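Local coordinates for VAO-type flavoprotein oxidase VAO615 (Myceliophthora thermophila, PDB 6F72), which is probably an oxidoreductase that carries a bicovalently bound FAD and, once reduced, reacts rapidly with molecular oxygen, although no substrate has been identified, at residues A[301-311]-A[347-358]; A[214-222]-A[237-247]. All coordinates share one frame; numbering follows the deposited sequence.

Interaction 1: residues A[301-311]-A[347-358]; sequences IVGGTLLGFND and NSLTAYGTMPGA. With NAG (2-acetamido-2-deoxy-beta-D-glucopyranose), chain F.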
loop_
_atom_site.group_PDB
_atom_site.type_symbol
_atom_site.label_atom_id
_atom_site.label_comp_id
_atom_site.label_asym_id
_atom_site.label_seq_id
_atom_site.Cartn_x
_atom_site.Cartn_y
_atom_site.Cartn_z
ATOM N N ILE A 301 17.517 3.810 20.895
ATOM C CA ILE A 301 18.313 4.636 19.982
ATOM C C ILE A 301 18.198 4.161 18.518
ATOM O O ILE A 301 18.259 2.963 18.248
ATOM C CB ILE A 301 19.782 4.706 20.519
ATOM C CG1 ILE A 301 20.033 6.014 21.277
ATOM C CG2 ILE A 301 20.847 4.510 19.441
ATOM C CD1 ILE A 301 19.494 6.047 22.692
ATOM N N VAL A 302 17.961 5.098 17.596
ATOM C CA VAL A 302 17.929 4.799 16.156
ATOM C C VAL A 302 18.879 5.747 15.421
ATOM O O VAL A 302 18.701 6.972 15.454
ATOM C CB VAL A 302 16.500 4.866 15.535
ATOM C CG1 VAL A 302 16.536 4.575 14.036
ATOM C CG2 VAL A 302 15.564 3.878 16.210
ATOM N N GLY A 303 19.890 5.163 14.777
ATOM C CA GLY A 303 20.826 5.912 13.939
ATOM C C GLY A 303 20.217 6.297 12.600
ATOM O O GLY A 303 19.489 5.517 11.978
ATOM N N GLY A 304 20.523 7.505 12.149
ATOM C CA GLY A 304 19.946 8.017 10.911
ATOM C C GLY A 304 20.933 8.829 10.114
ATOM O O GLY A 304 21.937 9.307 10.653
ATOM N N THR A 305 20.655 8.965 8.821
ATOM C CA THR A 305 21.411 9.875 7.973
ATOM C C THR A 305 20.661 10.295 6.729
ATOM O O THR A 305 19.795 9.568 6.233
ATOM C CB THR A 305 22.793 9.309 7.560
ATOM O OG1 THR A 305 23.599 10.382 7.066
ATOM C CG2 THR A 305 22.675 8.204 6.485
ATOM N N LEU A 306 21.002 11.491 6.259
ATOM C CA LEU A 306 20.858 11.844 4.861
ATOM C C LEU A 306 22.178 11.467 4.197
ATOM O O LEU A 306 23.261 11.775 4.713
ATOM C CB LEU A 306 20.567 13.344 4.682
ATOM C CG LEU A 306 20.089 13.843 3.309
ATOM C CD1 LEU A 306 19.189 15.056 3.475
ATOM C CD2 LEU A 306 21.239 14.187 2.367
ATOM N N LEU A 307 22.073 10.785 3.060
ATOM C CA LEU A 307 23.214 10.528 2.196
ATOM C C LEU A 307 22.838 10.823 0.749
ATOM O O LEU A 307 22.047 10.094 0.142
ATOM C CB LEU A 307 23.726 9.090 2.375
ATOM C CG LEU A 307 24.758 8.493 1.402
ATOM C CD1 LEU A 307 26.049 9.305 1.343
ATOM C CD2 LEU A 307 25.036 7.045 1.780
ATOM N N GLY A 308 23.414 11.896 0.211
ATOM C CA GLY A 308 23.125 12.343 -1.147
ATOM C C GLY A 308 24.364 12.589 -1.978
ATOM O O GLY A 308 25.405 12.974 -1.449
ATOM N N PHE A 309 24.245 12.353 -3.284
ATOM C CA PHE A 309 25.302 12.652 -4.256
ATOM C C PHE A 309 24.712 12.924 -5.637
ATOM O O PHE A 309 23.618 12.444 -5.947
ATOM C CB PHE A 309 26.353 11.530 -4.311
ATOM C CG PHE A 309 25.821 10.190 -4.756
ATOM C CD1 PHE A 309 25.753 9.858 -6.117
ATOM C CD2 PHE A 309 25.426 9.229 -3.810
ATOM C CE1 PHE A 309 25.275 8.617 -6.529
ATOM C CE2 PHE A 309 24.958 7.981 -4.216
ATOM C CZ PHE A 309 24.882 7.676 -5.576
ATOM N N ASN A 310 25.449 13.674 -6.459
ATOM C CA ASN A 310 24.981 14.064 -7.796
ATOM C C ASN A 310 26.061 14.014 -8.902
ATOM O O ASN A 310 27.163 13.514 -8.675
ATOM C CB ASN A 310 24.266 15.426 -7.743
ATOM C CG ASN A 310 25.149 16.548 -7.235
ATOM O OD1 ASN A 310 26.191 16.852 -7.813
ATOM N ND2 ASN A 310 24.720 17.180 -6.147
ATOM N N ASP A 311 25.731 14.526 -10.091
ATOM C CA ASP A 311 26.648 14.473 -11.244
ATOM C C ASP A 311 27.367 15.790 -11.598
ATOM O O ASP A 311 28.103 15.848 -12.585
ATOM C CB ASP A 311 25.968 13.828 -12.475
ATOM C CG ASP A 311 24.833 14.666 -13.062
ATOM O OD1 ASP A 311 24.620 15.827 -12.655
ATOM O OD2 ASP A 311 24.146 14.142 -13.963
ATOM N N ASN A 347 20.067 12.771 -12.260
ATOM C CA ASN A 347 21.320 13.481 -11.975
ATOM C C ASN A 347 21.743 13.412 -10.507
ATOM O O ASN A 347 22.889 13.727 -10.186
ATOM C CB ASN A 347 21.230 14.958 -12.408
ATOM C CG ASN A 347 20.682 15.132 -13.811
ATOM O OD1 ASN A 347 19.494 15.415 -13.988
ATOM N ND2 ASN A 347 21.537 14.949 -14.820
ATOM N N SER A 348 20.827 13.023 -9.620
ATOM C CA SER A 348 21.137 12.918 -8.186
ATOM C C SER A 348 20.399 11.783 -7.487
ATOM O O SER A 348 19.330 11.364 -7.942
ATOM C CB SER A 348 20.914 14.244 -7.451
ATOM O OG SER A 348 19.549 14.577 -7.391
ATOM N N LEU A 349 21.011 11.282 -6.410
ATOM C CA LEU A 349 20.423 10.275 -5.517
ATOM C C LEU A 349 20.406 10.812 -4.087
ATOM O O LEU A 349 21.426 11.284 -3.569
ATOM C CB LEU A 349 21.196 8.935 -5.580
ATOM C CG LEU A 349 20.605 7.717 -4.830
ATOM C CD1 LEU A 349 20.755 6.440 -5.643
ATOM C CD2 LEU A 349 21.177 7.533 -3.426
ATOM N N THR A 350 19.242 10.725 -3.453
ATOM C CA THR A 350 19.075 11.191 -2.083
ATOM C C THR A 350 18.550 10.041 -1.262
ATOM O O THR A 350 17.475 9.512 -1.552
ATOM C CB THR A 350 18.103 12.389 -2.004
ATOM O OG1 THR A 350 18.566 13.427 -2.873
ATOM C CG2 THR A 350 18.022 12.929 -0.573
ATOM N N ALA A 351 19.306 9.666 -0.236
ATOM C CA ALA A 351 18.972 8.525 0.600
ATOM C C ALA A 351 18.814 8.926 2.037
ATOM O O ALA A 351 19.533 9.796 2.530
ATOM C CB ALA A 351 20.039 7.453 0.478
ATOM N N TYR A 352 17.860 8.273 2.694
ATOM C CA TYR A 352 17.684 8.354 4.139
ATOM C C TYR A 352 17.978 7.005 4.761
ATOM O O TYR A 352 17.376 5.993 4.384
ATOM C CB TYR A 352 16.261 8.771 4.497
ATOM C CG TYR A 352 15.772 10.063 3.872
ATOM C CD1 TYR A 352 16.585 11.211 3.828
ATOM C CD2 TYR A 352 14.465 10.154 3.368
ATOM C CE1 TYR A 352 16.116 12.401 3.268
ATOM C CE2 TYR A 352 13.979 11.344 2.821
ATOM C CZ TYR A 352 14.811 12.458 2.773
ATOM O OH TYR A 352 14.332 13.635 2.235
ATOM N N GLY A 353 18.920 7.004 5.697
ATOM C CA GLY A 353 19.347 5.784 6.377
ATOM C C GLY A 353 18.639 5.521 7.689
ATOM O O GLY A 353 18.369 6.450 8.449
ATOM N N THR A 354 18.367 4.241 7.949
ATOM C CA THR A 354 17.738 3.775 9.187
ATOM C C THR A 354 18.617 2.676 9.800
ATOM O O THR A 354 18.793 1.598 9.223
ATOM C CB THR A 354 16.310 3.264 8.925
ATOM O OG1 THR A 354 15.513 4.345 8.420
ATOM C CG2 THR A 354 15.672 2.708 10.197
ATOM N N MET A 355 19.173 2.980 10.968
ATOM C CA MET A 355 20.182 2.135 11.596
ATOM C C MET A 355 19.825 1.840 13.066
ATOM O O MET A 355 20.417 2.429 13.980
ATOM C CB MET A 355 21.569 2.788 11.445
ATOM C CG MET A 355 22.060 2.864 10.001
ATOM S SD MET A 355 23.384 4.050 9.691
ATOM C CE MET A 355 22.442 5.574 9.557
ATOM N N PRO A 356 18.838 0.937 13.298
ATOM C CA PRO A 356 18.312 0.742 14.666
ATOM C C PRO A 356 19.381 0.321 15.674
ATOM O O PRO A 356 20.203 -0.548 15.382
ATOM C CB PRO A 356 17.249 -0.353 14.485
ATOM C CG PRO A 356 16.839 -0.238 13.050
ATOM C CD PRO A 356 18.116 0.091 12.324
ATOM N N GLY A 357 19.388 0.971 16.833
ATOM C CA GLY A 357 20.353 0.671 17.893
ATOM C C GLY A 357 21.777 1.158 17.668
ATOM O O GLY A 357 22.664 0.851 18.479
ATOM N N ALA A 358 22.003 1.904 16.584
ATOM C CA ALA A 358 23.336 2.418 16.249
ATOM C C ALA A 358 23.546 3.820 16.798
ATOM O O ALA A 358 22.748 4.708 16.523
ATOM C CB ALA A 358 23.568 2.396 14.738
HETATM C C1 NAG F . 25.417 18.291 -5.541
HETATM C C2 NAG F . 24.443 19.376 -5.044
HETATM C C3 NAG F . 25.184 20.534 -4.362
HETATM C C4 NAG F . 26.216 20.035 -3.343
HETATM C C5 NAG F . 27.167 19.054 -4.049
HETATM C C6 NAG F . 28.312 18.569 -3.159
HETATM C C7 NAG F . 22.383 19.496 -6.444
HETATM C C8 NAG F . 21.779 20.163 -7.646
HETATM N N2 NAG F . 23.638 19.876 -6.156
HETATM O O3 NAG F . 24.242 21.404 -3.727
HETATM O O4 NAG F . 26.920 21.147 -2.768
HETATM O O5 NAG F . 26.411 17.935 -4.559
HETATM O O6 NAG F . 27.834 17.618 -2.200
HETATM O O7 NAG F . 21.749 18.671 -5.798
#

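Interaction 2: residues A[214-222]-A[237-247]; sequences GHRIVGGTC and HSILSSSYGVA. With FAD (flavin-adenine dinucleotide), chain E.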
loop_
_atom_site.group_PDB
_atom_site.type_symbol
_atom_site.label_atom_id
_atom_site.label_comp_id
_atom_site.label_asym_id
_atom_site.label_seq_id
_atom_site.Cartn_x
_atom_site.Cartn_y
_atom_site.Cartn_z
ATOM N N GLY A 214 7.106 2.134 24.687
ATOM C CA GLY A 214 8.542 1.869 24.556
ATOM C C GLY A 214 8.855 0.811 23.509
ATOM O O GLY A 214 9.804 0.048 23.672
ATOM N N HIS A 215 8.062 0.789 22.430
ATOM C CA HIS A 215 8.158 -0.214 21.354
ATOM C C HIS A 215 8.107 0.372 19.919
ATOM O O HIS A 215 7.701 1.526 19.714
ATOM C CB HIS A 215 7.074 -1.285 21.521
ATOM C CG HIS A 215 7.175 -2.047 22.806
ATOM N ND1 HIS A 215 6.387 -1.764 23.898
ATOM C CD2 HIS A 215 7.988 -3.067 23.183
ATOM C CE1 HIS A 215 6.703 -2.579 24.892
ATOM N NE2 HIS A 215 7.673 -3.378 24.484
ATOM N N ARG A 216 8.524 -0.447 18.948
ATOM C CA ARG A 216 8.409 -0.160 17.515
ATOM C C ARG A 216 7.449 -1.165 16.893
ATOM O O ARG A 216 7.368 -2.314 17.348
ATOM C CB ARG A 216 9.767 -0.312 16.827
ATOM C CG ARG A 216 10.905 0.481 17.442
ATOM C CD ARG A 216 12.252 -0.144 17.100
ATOM N NE ARG A 216 13.368 0.640 17.641
ATOM C CZ ARG A 216 14.624 0.216 17.734
ATOM N NH1 ARG A 216 14.957 -1.000 17.329
ATOM N NH2 ARG A 216 15.550 1.015 18.246
ATOM N N ILE A 217 6.713 -0.727 15.875
ATOM C CA ILE A 217 5.911 -1.627 15.033
ATOM C C ILE A 217 6.301 -1.466 13.551
ATOM O O ILE A 217 6.618 -0.360 13.096
ATOM C CB ILE A 217 4.379 -1.455 15.238
ATOM C CG1 ILE A 217 3.596 -2.583 14.529
ATOM C CG2 ILE A 217 3.916 -0.066 14.796
ATOM C CD1 ILE A 217 2.130 -2.701 14.895
ATOM N N VAL A 218 6.259 -2.584 12.827
ATOM C CA VAL A 218 6.549 -2.634 11.391
ATOM C C VAL A 218 5.376 -2.071 10.566
ATOM O O VAL A 218 4.293 -2.676 10.478
ATOM C CB VAL A 218 6.954 -4.068 10.944
ATOM C CG1 VAL A 218 7.176 -4.150 9.442
ATOM C CG2 VAL A 218 8.196 -4.533 11.697
ATOM N N GLY A 219 5.631 -0.924 9.931
ATOM C CA GLY A 219 4.630 -0.246 9.126
ATOM C C GLY A 219 5.243 0.581 8.020
ATOM O O GLY A 219 6.463 0.763 7.967
ATOM N N GLY A 220 4.378 1.111 7.156
ATOM C CA GLY A 220 4.802 1.848 5.959
ATOM C C GLY A 220 5.390 3.224 6.207
ATOM O O GLY A 220 5.283 3.788 7.301
ATOM N N THR A 221 6.007 3.764 5.161
ATOM C CA THR A 221 6.699 5.043 5.238
ATOM C C THR A 221 5.703 6.167 5.028
ATOM O O THR A 221 5.967 7.326 5.389
ATOM C CB THR A 221 7.797 5.151 4.175
ATOM O OG1 THR A 221 7.225 4.905 2.884
ATOM C CG2 THR A 221 8.907 4.141 4.445
ATOM N N CYS A 222 4.566 5.823 4.430
ATOM C CA CYS A 222 3.502 6.782 4.227
ATOM C C CYS A 222 2.575 6.704 5.463
ATOM O O CYS A 222 1.883 5.701 5.642
ATOM C CB CYS A 222 2.773 6.487 2.910
ATOM S SG CYS A 222 3.724 6.487 1.333
ATOM N N HIS A 237 6.228 -3.584 3.188
ATOM C CA HIS A 237 7.610 -3.246 3.499
ATOM C C HIS A 237 7.720 -2.010 4.397
ATOM O O HIS A 237 6.757 -1.248 4.561
ATOM C CB HIS A 237 8.457 -3.152 2.232
ATOM C CG HIS A 237 8.407 -1.819 1.557
ATOM N ND1 HIS A 237 7.439 -1.488 0.628
ATOM C CD2 HIS A 237 9.227 -0.741 1.651
ATOM C CE1 HIS A 237 7.655 -0.257 0.195
ATOM N NE2 HIS A 237 8.735 0.215 0.796
ATOM N N SER A 238 8.900 -1.832 4.973
ATOM C CA SER A 238 9.143 -0.871 6.035
ATOM C C SER A 238 10.635 -0.627 6.099
ATOM O O SER A 238 11.425 -1.512 5.732
ATOM C CB SER A 238 8.673 -1.463 7.376
ATOM O OG SER A 238 9.013 -0.651 8.491
ATOM N N ILE A 239 11.024 0.549 6.593
ATOM C CA ILE A 239 12.439 0.868 6.870
ATOM C C ILE A 239 12.995 -0.011 8.022
ATOM O O ILE A 239 14.209 -0.083 8.260
ATOM C CB ILE A 239 12.653 2.393 7.115
ATOM C CG1 ILE A 239 11.823 2.898 8.322
ATOM C CG2 ILE A 239 12.330 3.186 5.842
ATOM C CD1 ILE A 239 12.237 4.252 8.880
ATOM N N LEU A 240 12.085 -0.702 8.701
ATOM C CA LEU A 240 12.406 -1.577 9.812
ATOM C C LEU A 240 12.460 -3.052 9.398
ATOM O O LEU A 240 12.707 -3.927 10.237
ATOM C CB LEU A 240 11.394 -1.383 10.961
ATOM C CG LEU A 240 11.530 -0.198 11.928
ATOM C CD1 LEU A 240 10.560 -0.377 13.095
ATOM C CD2 LEU A 240 12.948 0.035 12.446
ATOM N N SER A 241 12.230 -3.322 8.115
ATOM C CA SER A 241 12.138 -4.694 7.636
ATOM C C SER A 241 13.440 -5.494 7.727
ATOM O O SER A 241 13.393 -6.700 7.961
ATOM C CB SER A 241 11.530 -4.751 6.239
ATOM O OG SER A 241 10.135 -4.521 6.326
ATOM N N SER A 242 14.582 -4.818 7.610
ATOM C CA SER A 242 15.892 -5.464 7.773
ATOM C C SER A 242 16.108 -5.932 9.209
ATOM O O SER A 242 16.904 -6.844 9.454
ATOM C CB SER A 242 17.027 -4.528 7.384
ATOM O OG SER A 242 16.983 -4.234 6.010
ATOM N N SER A 243 15.419 -5.286 10.148
ATOM C CA SER A 243 15.486 -5.671 11.543
ATOM C C SER A 243 14.406 -6.693 11.918
ATOM O O SER A 243 14.685 -7.616 12.697
ATOM C CB SER A 243 15.424 -4.449 12.461
ATOM O OG SER A 243 16.622 -3.699 12.397
ATOM N N TYR A 244 13.194 -6.554 11.362
ATOM C CA TYR A 244 12.052 -7.377 11.811
ATOM C C TYR A 244 11.190 -8.082 10.757
ATOM O O TYR A 244 10.112 -8.601 11.083
ATOM C CB TYR A 244 11.141 -6.567 12.725
ATOM C CG TYR A 244 11.837 -5.743 13.786
ATOM C CD1 TYR A 244 12.548 -6.342 14.843
ATOM C CD2 TYR A 244 11.755 -4.355 13.748
ATOM C CE1 TYR A 244 13.162 -5.557 15.817
ATOM C CE2 TYR A 244 12.361 -3.568 14.713
ATOM C CZ TYR A 244 13.053 -4.162 15.739
ATOM O OH TYR A 244 13.627 -3.328 16.663
ATOM N N GLY A 245 11.648 -8.108 9.511
ATOM C CA GLY A 245 10.883 -8.741 8.440
ATOM C C GLY A 245 9.805 -7.827 7.894
ATOM O O GLY A 245 9.677 -6.669 8.316
ATOM N N VAL A 246 9.018 -8.348 6.952
ATOM C CA VAL A 246 7.898 -7.587 6.380
ATOM C C VAL A 246 6.752 -7.556 7.376
ATOM O O VAL A 246 6.735 -8.345 8.297
ATOM C CB VAL A 246 7.425 -8.131 4.997
ATOM C CG1 VAL A 246 8.575 -8.160 4.021
ATOM C CG2 VAL A 246 6.780 -9.501 5.124
ATOM N N ALA A 247 5.809 -6.637 7.183
ATOM C CA ALA A 247 4.610 -6.515 8.022
ATOM C C ALA A 247 3.932 -7.867 8.304
ATOM O O ALA A 247 3.701 -8.212 9.469
ATOM C CB ALA A 247 3.635 -5.532 7.379
HETATM P PA FAD E . -7.230 0.542 0.966
HETATM O O1A FAD E . -7.271 1.049 -0.453
HETATM O O2A FAD E . -8.336 1.007 1.872
HETATM O O5B FAD E . -7.193 -1.063 0.923
HETATM C C5B FAD E . -6.369 -1.777 -0.000
HETATM C C4B FAD E . -6.925 -3.168 -0.283
HETATM O O4B FAD E . -7.062 -3.889 0.943
HETATM C C3B FAD E . -8.296 -3.179 -0.932
HETATM O O3B FAD E . -8.320 -4.295 -1.831
HETATM C C2B FAD E . -9.265 -3.430 0.211
HETATM O O2B FAD E . -10.436 -4.126 -0.225
HETATM C C1B FAD E . -8.430 -4.276 1.158
HETATM N N9A FAD E . -8.729 -4.075 2.596
HETATM C C8A FAD E . -8.320 -3.030 3.347
HETATM N N7A FAD E . -8.729 -3.174 4.632
HETATM C C5A FAD E . -9.401 -4.334 4.711
HETATM C C6A FAD E . -10.097 -5.085 5.779
HETATM N N6A FAD E . -10.144 -4.579 7.031
HETATM N N1A FAD E . -10.682 -6.261 5.457
HETATM C C2A FAD E . -10.644 -6.768 4.205
HETATM N N3A FAD E . -10.018 -6.136 3.181
HETATM C C4A FAD E . -9.393 -4.937 3.370
HETATM N N1 FAD E . 3.315 0.047 0.837
HETATM C C2 FAD E . 4.477 -0.416 1.364
HETATM O O2 FAD E . 4.674 -1.653 1.407
HETATM N N3 FAD E . 5.426 0.421 1.839
HETATM C C4 FAD E . 5.312 1.759 1.823
HETATM O O4 FAD E . 6.220 2.495 2.272
HETATM C C4X FAD E . 4.066 2.337 1.273
HETATM N N5 FAD E . 3.862 3.671 1.232
HETATM C C5X FAD E . 2.715 4.202 0.719
HETATM C C6 FAD E . 2.521 5.600 0.690
HETATM C C7 FAD E . 1.320 6.120 0.157
HETATM C C7M FAD E . 1.136 7.627 0.126
HETATM C C8 FAD E . 0.251 5.192 -0.362
HETATM C C8M FAD E . -1.112 5.647 -0.863
HETATM C C9 FAD E . 0.463 3.818 -0.320
HETATM C C9A FAD E . 1.648 3.284 0.195
HETATM N N10 FAD E . 1.839 1.882 0.249
HETATM C C10 FAD E . 3.050 1.377 0.767
HETATM C "C1'" FAD E . 0.828 0.986 -0.306
HETATM C "C2'" FAD E . -0.050 0.214 0.633
HETATM O "O2'" FAD E . 0.735 -0.833 1.197
HETATM C "C3'" FAD E . -1.164 -0.355 -0.238
HETATM O "O3'" FAD E . -1.743 0.670 -1.074
HETATM C "C4'" FAD E . -2.245 -1.012 0.607
HETATM O "O4'" FAD E . -3.138 -1.735 -0.243
HETATM C "C5'" FAD E . -2.982 0.008 1.477
HETATM O "O5'" FAD E . -4.054 -0.596 2.184
HETATM P P FAD E . -5.149 0.333 2.905
HETATM O O1P FAD E . -4.435 1.383 3.708
HETATM O O2P FAD E . -6.132 -0.624 3.538
HETATM O O3P FAD E . -5.857 1.036 1.635
HETATM O O HOH W 1 8.558 2.239 7.203
#

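Interaction 1: residues A[301-311]-A[347-358]
Phe309 and Leu349 meet on the face of an antiparallel strand pair that also carries Leu307, Ala351, Thr305 and Met355. Leu349 CB rides over one face of the phenyl ring, 4.2 Å from the Phe309 centroid and offset toward the rim, a CH-pi contact, while Leu349 CD2 lies 3.9 Å from Phe309 CE2. The ring reaches across because CG of Phe309 sits between the backbone N and the carbonyl carbon (chi1 62°), folding it toward the neighbouring strand. Glycines make the hollows. Thr305 CG2 occupies the place where a side chain of Gly353 would stand, and Ala358 O crowds the corresponding place at Gly303. The Met355 chain bends at chi3 (-81°) and lays its methyl over the bare backbone of Gly304, Met355 CE being 3.6 Å from Gly304 C. On the other face Leu306 and Tyr352 lie side by side, with Leu306 CD1 4.1 Å from Tyr352 CE1 at the ring edge. Asn310, whose ND2 carries the N-linked sugar, brings its CB within 3.6 Å of Ser348 CB; the amide O of Asn310 is held by Ser312 N. Beyond it Asn347 ND2 gives a straight bond to the syn side of Asp311 OD2 (2.9 Å), an oxygen that Asn316 also engages. Strands 302-310 and 348-356 are adjacent antiparallel strands of the seven-stranded sheet, flanked by 382-388 and 339-344, with helix 360-376 packed on the sheet face that carries Phe309, consistent with the substrate domain of VAO-type oxidases.

Interaction 2: residues A[214-222]-A[237-247]
Arg216 to Gly220 runs extended beside the turn and short helix of 237-247, then the chain bends at Thr221; no backbone-to-backbone hydrogen bond crosses. Instead Ser238 OG donates to Gly219 O (3.0 Å) and accepts from Leu240 N, a capping bond at the turn into helix 241-244. A water joins Gly219 O to Ile239 N. Val218 fills the space between Ser238, Tyr244 and Ala247: CG2 presses on Tyr244 CB (3.7 Å), while CG1, anti to the backbone N (chi1 177°), reaches Ser238 CB and Ala247 N. Arg216 crosses Tyr244 at about a right angle, and its NH1 gives Tyr244 OH a 2.8 Å bond in the guanidinium plane; its NE forms a salt bridge with Asp299 OD1. A leucine in place of Arg216 would probably leave the Tyr244 hydroxyl without this donor and Asp299 without its salt-bridge mate. Nearer the flavin, Thr221 CG2 touches Ile239 CG2 (3.8 Å), and Thr221 N and OG1 both bond FAD O4. His237 N binds FAD O2, and Cys222 SG is covalently joined to FAD C6. Strand 288-298 pairs with Arg216, helix 227-233 lies against Ile217, Ser238 and Ala247, and Tyr391 of helix 391-399 covers Arg216, Ile239 and Leu240.

Overall arrangement
Interaction 2 closes along the chain before interaction 1 opens, and their centres lie about 17 Å apart on the same side of the chain's centre. Interaction 2 belongs to the FAD-binding PCMH-type region, whose strand 288-298 is followed, after a short connection, by strand 302-310, the start of interaction 1's part of the seven-stranded sheet. The two touch directly: Ile239 packs on Thr354, Ser243 on Pro356, and Arg216 on Val302, Ile301 and Pro356. Helix 391-399 borders both, with His394 bonding Thr354 and Tyr391 meeting residues of 237-247. Interaction 2 therefore lies between the flavin and one end of the strand pair, whose other end carries the glycan on Asn310.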